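Lipase (Photobacterium sp. M37, PDB 2ORY) probably hydrolyses triacylglycerols to release fatty acids, as a cold-adapted lipase of the alpha/beta hydrolase class. Local coordinates at residues D50-W56 with M73-K79; K165-T171 with N198-I204. All coordinates share one frame; numbering follows the deposited sequence.

In the fold
Contacts 1 and 2 lie in one mixed five-stranded sheet. Contact 1 joins strands 52-63 and 66-78, an antiparallel hairpin at one border. Contact 2 joins strands 166-173 and 199-206, which are parallel and reach the other border. Strand 84-90 runs between the two pairs and bonds to both. The contact centres are 14 Å apart, and their nearest atoms are about 6 Å apart without touching. Helix 5-15 packs on side chains of both. Contact 2 runs toward the probable active site: strand 166-173 leads to a GxSxG elbow with Ser174, the likely nucleophile, in a triad-like arrangement with His312 and Asp236.

Contact 1: residues D50-W56 with M73-K79; sequences DDWEVVW and MYVIQKK
Trp52 turns its CG anti to its own carbonyl carbon (chi1 -56°), and the indole comes to lie against Ile76 and Lys78. Ile76 meets it with the CG2 branch, which sits 3.5 Å from Trp52 CB and equally near CE3. Lys78 bends at chi2 and chi3. Its CD lies over one face of the Trp52 ring, and its NZ forms a salt bridge to Asp50 OD1 at 3.2 Å, weak as a hydrogen bond. Phe12 meets the Trp52 ring edge-to-face from helix 5-15. Val54 is on this same face of the sheet and packs on Leu34 and Leu41 of helix 30-43.

Gln77 and Trp56 use the other face. The extended Gln77 chain crosses Val55 at about a right angle, with NE2 3.3 Å from Val55 CG1. Trp56 CB packs on Val75 CG2 at 3.7 Å. The six-membered ring of Trp56 meets Met73, CH2 lying 3.8 Å from Met73 CE. Trp56 NE1 donates to Lys150 O, which, with the packing on Val75 and Met73, limits the ring's rotation.

Glu53 and Gln77 exchange two backbone hydrogen bonds. Val75 O then takes Val55 N at 3.0 Å and, weakly, Trp56 N, while Val75 N donates to Trp56 O at 2.8 Å. Two residues thus face one: a classic beta bulge in an antiparallel hairpin, at the border of the alpha/beta hydrolase sheet.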
loop_
_atom_site.group_PDB
_atom_site.type_symbol
_atom_site.label_atom_id
_atom_site.label_comp_id
_atom_site.label_asym_id
_atom_site.label_seq_id
_atom_site.Cartn_x
_atom_site.Cartn_y
_atom_site.Cartn_z
ATOM N N ASP A 50 -19.942 -2.905 12.489
ATOM C CA ASP A 50 -20.173 -1.458 12.449
ATOM C C ASP A 50 -20.889 -1.133 11.147
ATOM O O ASP A 50 -21.171 -2.020 10.349
ATOM C CB ASP A 50 -18.842 -0.691 12.490
ATOM C CG ASP A 50 -18.022 -0.995 13.731
ATOM O OD1 ASP A 50 -18.333 -0.438 14.805
ATOM O OD2 ASP A 50 -17.065 -1.793 13.630
ATOM N N ASP A 51 -21.191 0.139 10.936
ATOM C CA ASP A 51 -21.847 0.547 9.711
ATOM C C ASP A 51 -20.937 1.520 8.996
ATOM O O ASP A 51 -20.754 2.663 9.410
ATOM C CB ASP A 51 -23.206 1.186 9.996
ATOM C CG ASP A 51 -24.367 0.348 9.463
ATOM O OD1 ASP A 51 -24.427 0.121 8.230
ATOM O OD2 ASP A 51 -25.218 -0.084 10.276
ATOM N N TRP A 52 -20.353 1.043 7.913
ATOM C CA TRP A 52 -19.431 1.849 7.152
ATOM C C TRP A 52 -20.089 2.442 5.930
ATOM O O TRP A 52 -21.043 1.877 5.392
ATOM C CB TRP A 52 -18.251 0.994 6.747
ATOM C CG TRP A 52 -17.583 0.349 7.907
ATOM C CD1 TRP A 52 -17.861 -0.877 8.440
ATOM C CD2 TRP A 52 -16.459 0.861 8.634
ATOM N NE1 TRP A 52 -16.964 -1.169 9.447
ATOM C CE2 TRP A 52 -16.097 -0.119 9.586
ATOM C CE3 TRP A 52 -15.719 2.050 8.569
ATOM C CZ2 TRP A 52 -15.028 0.052 10.466
ATOM C CZ3 TRP A 52 -14.649 2.223 9.450
ATOM C CH2 TRP A 52 -14.315 1.224 10.385
ATOM N N GLU A 53 -19.550 3.572 5.489
ATOM C CA GLU A 53 -20.055 4.289 4.329
ATOM C C GLU A 53 -18.901 4.818 3.480
ATOM O O GLU A 53 -17.991 5.479 3.993
ATOM C CB GLU A 53 -20.914 5.474 4.796
ATOM C CG GLU A 53 -21.498 6.304 3.679
ATOM C CD GLU A 53 -22.637 5.598 2.957
ATOM O OE1 GLU A 53 -22.872 5.923 1.766
ATOM O OE2 GLU A 53 -23.307 4.733 3.576
ATOM N N VAL A 54 -18.927 4.525 2.186
ATOM C CA VAL A 54 -17.892 5.032 1.292
ATOM C C VAL A 54 -18.304 6.480 1.077
ATOM O O VAL A 54 -19.363 6.734 0.528
ATOM C CB VAL A 54 -17.893 4.273 -0.057
ATOM C CG1 VAL A 54 -16.845 4.876 -1.002
ATOM C CG2 VAL A 54 -17.611 2.792 0.185
ATOM N N VAL A 55 -17.483 7.418 1.539
ATOM C CA VAL A 55 -17.787 8.838 1.422
ATOM C C VAL A 55 -16.914 9.605 0.417
ATOM O O VAL A 55 -17.140 10.788 0.161
ATOM C CB VAL A 55 -17.707 9.513 2.808
ATOM C CG1 VAL A 55 -18.833 8.972 3.705
ATOM C CG2 VAL A 55 -16.360 9.223 3.459
ATOM N N TRP A 56 -15.902 8.949 -0.141
ATOM C CA TRP A 56 -15.078 9.603 -1.155
ATOM C C TRP A 56 -14.463 8.535 -2.026
ATOM O O TRP A 56 -13.807 7.619 -1.529
ATOM C CB TRP A 56 -13.962 10.438 -0.546
ATOM C CG TRP A 56 -13.229 11.215 -1.608
ATOM C CD1 TRP A 56 -13.497 12.485 -2.015
ATOM C CD2 TRP A 56 -12.080 10.788 -2.359
ATOM N NE1 TRP A 56 -12.583 12.890 -2.954
ATOM C CE2 TRP A 56 -11.702 11.869 -3.186
ATOM C CE3 TRP A 56 -11.335 9.601 -2.409
ATOM C CZ2 TRP A 56 -10.603 11.804 -4.058
ATOM C CZ3 TRP A 56 -10.232 9.532 -3.282
ATOM C CH2 TRP A 56 -9.882 10.631 -4.092
ATOM N N MET A 73 -7.961 5.131 -4.920
ATOM C CA MET A 73 -8.055 5.567 -3.535
ATOM C C MET A 73 -9.502 5.896 -3.201
ATOM O O MET A 73 -10.244 6.406 -4.054
ATOM C CB MET A 73 -7.162 6.796 -3.288
ATOM C CG MET A 73 -7.245 7.383 -1.865
ATOM S SD MET A 73 -5.949 8.560 -1.589
ATOM C CE MET A 73 -6.432 9.868 -2.766
ATOM N N TYR A 74 -9.910 5.545 -1.984
ATOM C CA TYR A 74 -11.251 5.849 -1.496
ATOM C C TYR A 74 -11.162 6.099 0.010
ATOM O O TYR A 74 -10.127 5.820 0.646
ATOM C CB TYR A 74 -12.251 4.715 -1.814
ATOM C CG TYR A 74 -12.008 3.388 -1.116
ATOM C CD1 TYR A 74 -12.779 3.001 -0.034
ATOM C CD2 TYR A 74 -10.973 2.544 -1.515
ATOM C CE1 TYR A 74 -12.523 1.806 0.644
ATOM C CE2 TYR A 74 -10.702 1.349 -0.841
ATOM C CZ TYR A 74 -11.480 0.989 0.241
ATOM O OH TYR A 74 -11.187 -0.150 0.953
ATOM N N VAL A 75 -12.232 6.666 0.562
ATOM C CA VAL A 75 -12.314 6.952 1.990
ATOM C C VAL A 75 -13.601 6.350 2.578
ATOM O O VAL A 75 -14.690 6.587 2.058
ATOM C CB VAL A 75 -12.318 8.475 2.249
ATOM C CG1 VAL A 75 -12.266 8.743 3.740
ATOM C CG2 VAL A 75 -11.143 9.139 1.539
ATOM N N ILE A 76 -13.468 5.563 3.648
ATOM C CA ILE A 76 -14.625 4.948 4.316
ATOM C C ILE A 76 -14.805 5.688 5.635
ATOM O O ILE A 76 -13.832 5.963 6.333
ATOM C CB ILE A 76 -14.402 3.451 4.696
ATOM C CG1 ILE A 76 -13.784 2.681 3.533
ATOM C CG2 ILE A 76 -15.709 2.812 5.109
ATOM C CD1 ILE A 76 -12.259 2.805 3.506
ATOM N N GLN A 77 -16.045 6.000 5.976
ATOM C CA GLN A 77 -16.336 6.681 7.227
ATOM C C GLN A 77 -17.213 5.781 8.087
ATOM O O GLN A 77 -18.203 5.231 7.605
ATOM C CB GLN A 77 -17.070 8.000 6.965
ATOM C CG GLN A 77 -17.504 8.719 8.239
ATOM C CD GLN A 77 -18.269 10.009 7.975
ATOM O OE1 GLN A 77 -18.538 10.781 8.896
ATOM N NE2 GLN A 77 -18.626 10.245 6.717
ATOM N N LYS A 78 -16.841 5.621 9.350
ATOM C CA LYS A 78 -17.629 4.814 10.273
ATOM C C LYS A 78 -18.901 5.582 10.647
ATOM O O LYS A 78 -18.818 6.684 11.189
ATOM C CB LYS A 78 -16.816 4.517 11.536
ATOM C CG LYS A 78 -17.663 4.100 12.736
ATOM C CD LYS A 78 -17.337 2.704 13.226
ATOM C CE LYS A 78 -15.946 2.626 13.824
ATOM N NZ LYS A 78 -15.703 1.304 14.467
ATOM N N LYS A 79 -20.071 5.007 10.360
ATOM C CA LYS A 79 -21.353 5.659 10.674
ATOM C C LYS A 79 -21.453 5.998 12.157
ATOM O O LYS A 79 -20.926 5.282 13.003
ATOM C CB LYS A 79 -22.534 4.748 10.319
ATOM C CG LYS A 79 -22.826 4.570 8.838
ATOM C CD LYS A 79 -23.277 5.865 8.203
ATOM C CE LYS A 79 -24.188 5.596 7.018
ATOM N NZ LYS A 79 -25.484 4.969 7.433
#

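Contact 2: residues K165-T171 with N198-I204; sequences KAKICVT and NIDISTI
Segments 165-171 and 198-204 run parallel, in register from Ala166 with Ile199 to Val170 with Thr203, in a beta-alpha-beta unit with helix 175-189 as the crossover. Backbone bonds alternate between the strands, and are longer at both ends of the pair. Ile168 N donates almost straight to Asp200 O at 2.9 Å (177° at the hydrogen), and Ser202 N returns a bond to Ile168 O.

Ala166, Ile168, Ile199 and Ile201 share one face with Val170 and Thr203. Ile168 and Ile199 are side by side, but the exact positions of their ends are doubtful. Helix 152-160 packs on Ala166, Ile168 and Ile199 through Ile160. Helix 175-189 packs on Val170, Ile201 and Thr203.

Cys169 and Ser202 are neighbours on the other face. Ser202 tucks OG back over its own backbone (chi1 55°), 3.7 Å from Cys169 CB. A water bridges Ser202 OG at 2.6 Å and Ile168 O, to which it donates. Cys169 SG also meets Ile204 CG1 at 4.2 Å.

Two threonine hydroxyls add bonds at the end of the pair that leads to the likely nucleophile elbow; Thr171 touches it. Thr203 holds OG1 trans to its backbone N (chi1 180°), which sets the hydroxyl against Val170 O. Thr171 has the same kind of rotamer, and its OG1 donates to Ile204 O at 2.6 Å. It is also hydrogen-bonded to Ser13 OG of helix 5-15. Val170 O accepts twice: Ile204 N and Thr203 OG1 approach from opposite faces of its plane, with Thr203 OG1 2.6 Å from Val170 O.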
loop_
_atom_site.group_PDB
_atom_site.type_symbol
_atom_site.label_atom_id
_atom_site.label_comp_id
_atom_site.label_asym_id
_atom_site.label_seq_id
_atom_site.Cartn_x
_atom_site.Cartn_y
_atom_site.Cartn_z
ATOM N N LYS A 165 -12.211 18.172 14.500
ATOM C CA LYS A 165 -11.550 17.084 15.183
ATOM C C LYS A 165 -11.942 15.786 14.482
ATOM O O LYS A 165 -13.119 15.561 14.200
ATOM C CB LYS A 165 -11.988 17.074 16.652
ATOM C CG LYS A 165 -11.460 15.911 17.483
ATOM C CD LYS A 165 -12.082 15.945 18.878
ATOM C CE LYS A 165 -11.546 14.841 19.776
ATOM N NZ LYS A 165 -10.111 15.037 20.116
ATOM N N ALA A 166 -10.955 14.941 14.191
ATOM C CA ALA A 166 -11.213 13.678 13.514
ATOM C C ALA A 166 -10.100 12.671 13.722
ATOM O O ALA A 166 -9.051 12.971 14.278
ATOM C CB ALA A 166 -11.415 13.910 12.009
ATOM N N LYS A 167 -10.338 11.470 13.235
ATOM C CA LYS A 167 -9.384 10.385 13.345
ATOM C C LYS A 167 -9.294 9.810 11.928
ATOM O O LYS A 167 -10.306 9.548 11.288
ATOM C CB LYS A 167 -9.945 9.364 14.335
ATOM C CG LYS A 167 -9.212 8.069 14.507
ATOM C CD LYS A 167 -10.210 7.016 15.014
ATOM C CE LYS A 167 -9.544 5.823 15.690
ATOM N NZ LYS A 167 -9.029 6.202 17.036
ATOM N N ILE A 168 -8.084 9.665 11.419
ATOM C CA ILE A 168 -7.924 9.106 10.093
ATOM C C ILE A 168 -6.813 8.081 10.083
ATOM O O ILE A 168 -5.725 8.357 10.553
ATOM C CB ILE A 168 -7.581 10.198 9.029
ATOM C CG1 ILE A 168 -8.756 11.167 8.881
ATOM C CG2 ILE A 168 -7.249 9.540 7.668
ATOM C CD1 ILE A 168 -8.641 12.124 7.714
ATOM N N CYS A 169 -7.110 6.885 9.573
ATOM C CA CYS A 169 -6.096 5.848 9.423
ATOM C C CYS A 169 -5.897 5.675 7.905
ATOM O O CYS A 169 -6.861 5.521 7.157
ATOM C CB CYS A 169 -6.548 4.519 10.036
ATOM S SG CYS A 169 -5.224 3.275 10.028
ATOM N N VAL A 170 -4.654 5.740 7.440
ATOM C CA VAL A 170 -4.382 5.574 6.015
ATOM C C VAL A 170 -3.754 4.202 5.860
ATOM O O VAL A 170 -2.726 3.912 6.471
ATOM C CB VAL A 170 -3.401 6.651 5.491
ATOM C CG1 VAL A 170 -3.365 6.606 3.956
ATOM C CG2 VAL A 170 -3.801 8.047 6.034
ATOM N N THR A 171 -4.380 3.350 5.054
ATOM C CA THR A 171 -3.875 2.000 4.853
ATOM C C THR A 171 -3.775 1.618 3.369
ATOM O O THR A 171 -4.346 2.278 2.492
ATOM C CB THR A 171 -4.769 0.987 5.599
ATOM O OG1 THR A 171 -4.128 -0.282 5.639
ATOM C CG2 THR A 171 -6.105 0.831 4.893
ATOM N N ASN A 198 -6.335 19.335 14.395
ATOM C CA ASN A 198 -7.061 18.502 15.339
ATOM C C ASN A 198 -7.426 17.116 14.840
ATOM O O ASN A 198 -8.326 16.467 15.372
ATOM C CB ASN A 198 -8.307 19.241 15.812
ATOM C CG ASN A 198 -7.951 20.514 16.545
ATOM O OD1 ASN A 198 -7.128 20.494 17.465
ATOM N ND2 ASN A 198 -8.551 21.632 16.140
ATOM N N ILE A 199 -6.742 16.652 13.810
ATOM C CA ILE A 199 -7.021 15.316 13.329
ATOM C C ILE A 199 -5.854 14.408 13.725
ATOM O O ILE A 199 -4.698 14.829 13.679
ATOM C CB ILE A 199 -7.245 15.319 11.812
ATOM C CG1 ILE A 199 -7.142 13.891 11.278
ATOM C CG2 ILE A 199 -6.283 16.265 11.159
ATOM C CD1 ILE A 199 -7.268 13.805 9.803
ATOM N N ASP A 200 -6.179 13.193 14.165
ATOM C CA ASP A 200 -5.190 12.196 14.584
ATOM C C ASP A 200 -4.949 11.290 13.389
ATOM O O ASP A 200 -5.839 10.534 12.972
ATOM C CB ASP A 200 -5.714 11.358 15.759
ATOM C CG ASP A 200 -5.697 12.123 17.081
ATOM O OD1 ASP A 200 -5.704 13.373 17.051
ATOM O OD2 ASP A 200 -5.687 11.474 18.149
ATOM N N ILE A 201 -3.739 11.376 12.847
ATOM C CA ILE A 201 -3.365 10.611 11.671
ATOM C C ILE A 201 -2.488 9.415 11.990
ATOM O O ILE A 201 -1.443 9.552 12.614
ATOM C CB ILE A 201 -2.606 11.508 10.658
ATOM C CG1 ILE A 201 -3.499 12.683 10.237
ATOM C CG2 ILE A 201 -2.144 10.662 9.452
ATOM C CD1 ILE A 201 -2.837 13.680 9.304
ATOM N N SER A 202 -2.922 8.242 11.554
ATOM C CA SER A 202 -2.148 7.021 11.749
ATOM C C SER A 202 -2.132 6.253 10.434
ATOM O O SER A 202 -2.925 6.525 9.532
ATOM C CB SER A 202 -2.795 6.136 12.806
ATOM O OG SER A 202 -4.132 5.897 12.425
ATOM N N THR A 203 -1.245 5.274 10.328
ATOM C CA THR A 203 -1.185 4.488 9.115
ATOM C C THR A 203 -0.717 3.064 9.365
ATOM O O THR A 203 0.191 2.826 10.168
ATOM C CB THR A 203 -0.256 5.157 8.066
ATOM O OG1 THR A 203 -0.211 4.353 6.885
ATOM C CG2 THR A 203 1.154 5.315 8.614
ATOM N N ILE A 204 -1.365 2.122 8.684
ATOM C CA ILE A 204 -1.015 0.714 8.772
ATOM C C ILE A 204 -0.786 0.219 7.348
ATOM O O ILE A 204 -1.699 -0.259 6.680
ATOM C CB ILE A 204 -2.136 -0.118 9.462
ATOM C CG1 ILE A 204 -2.305 0.361 10.903
ATOM C CG2 ILE A 204 -1.746 -1.604 9.527
ATOM C CD1 ILE A 204 -3.360 -0.415 11.698
HETATM O O HOH W 1 -5.836 7.480 13.527
#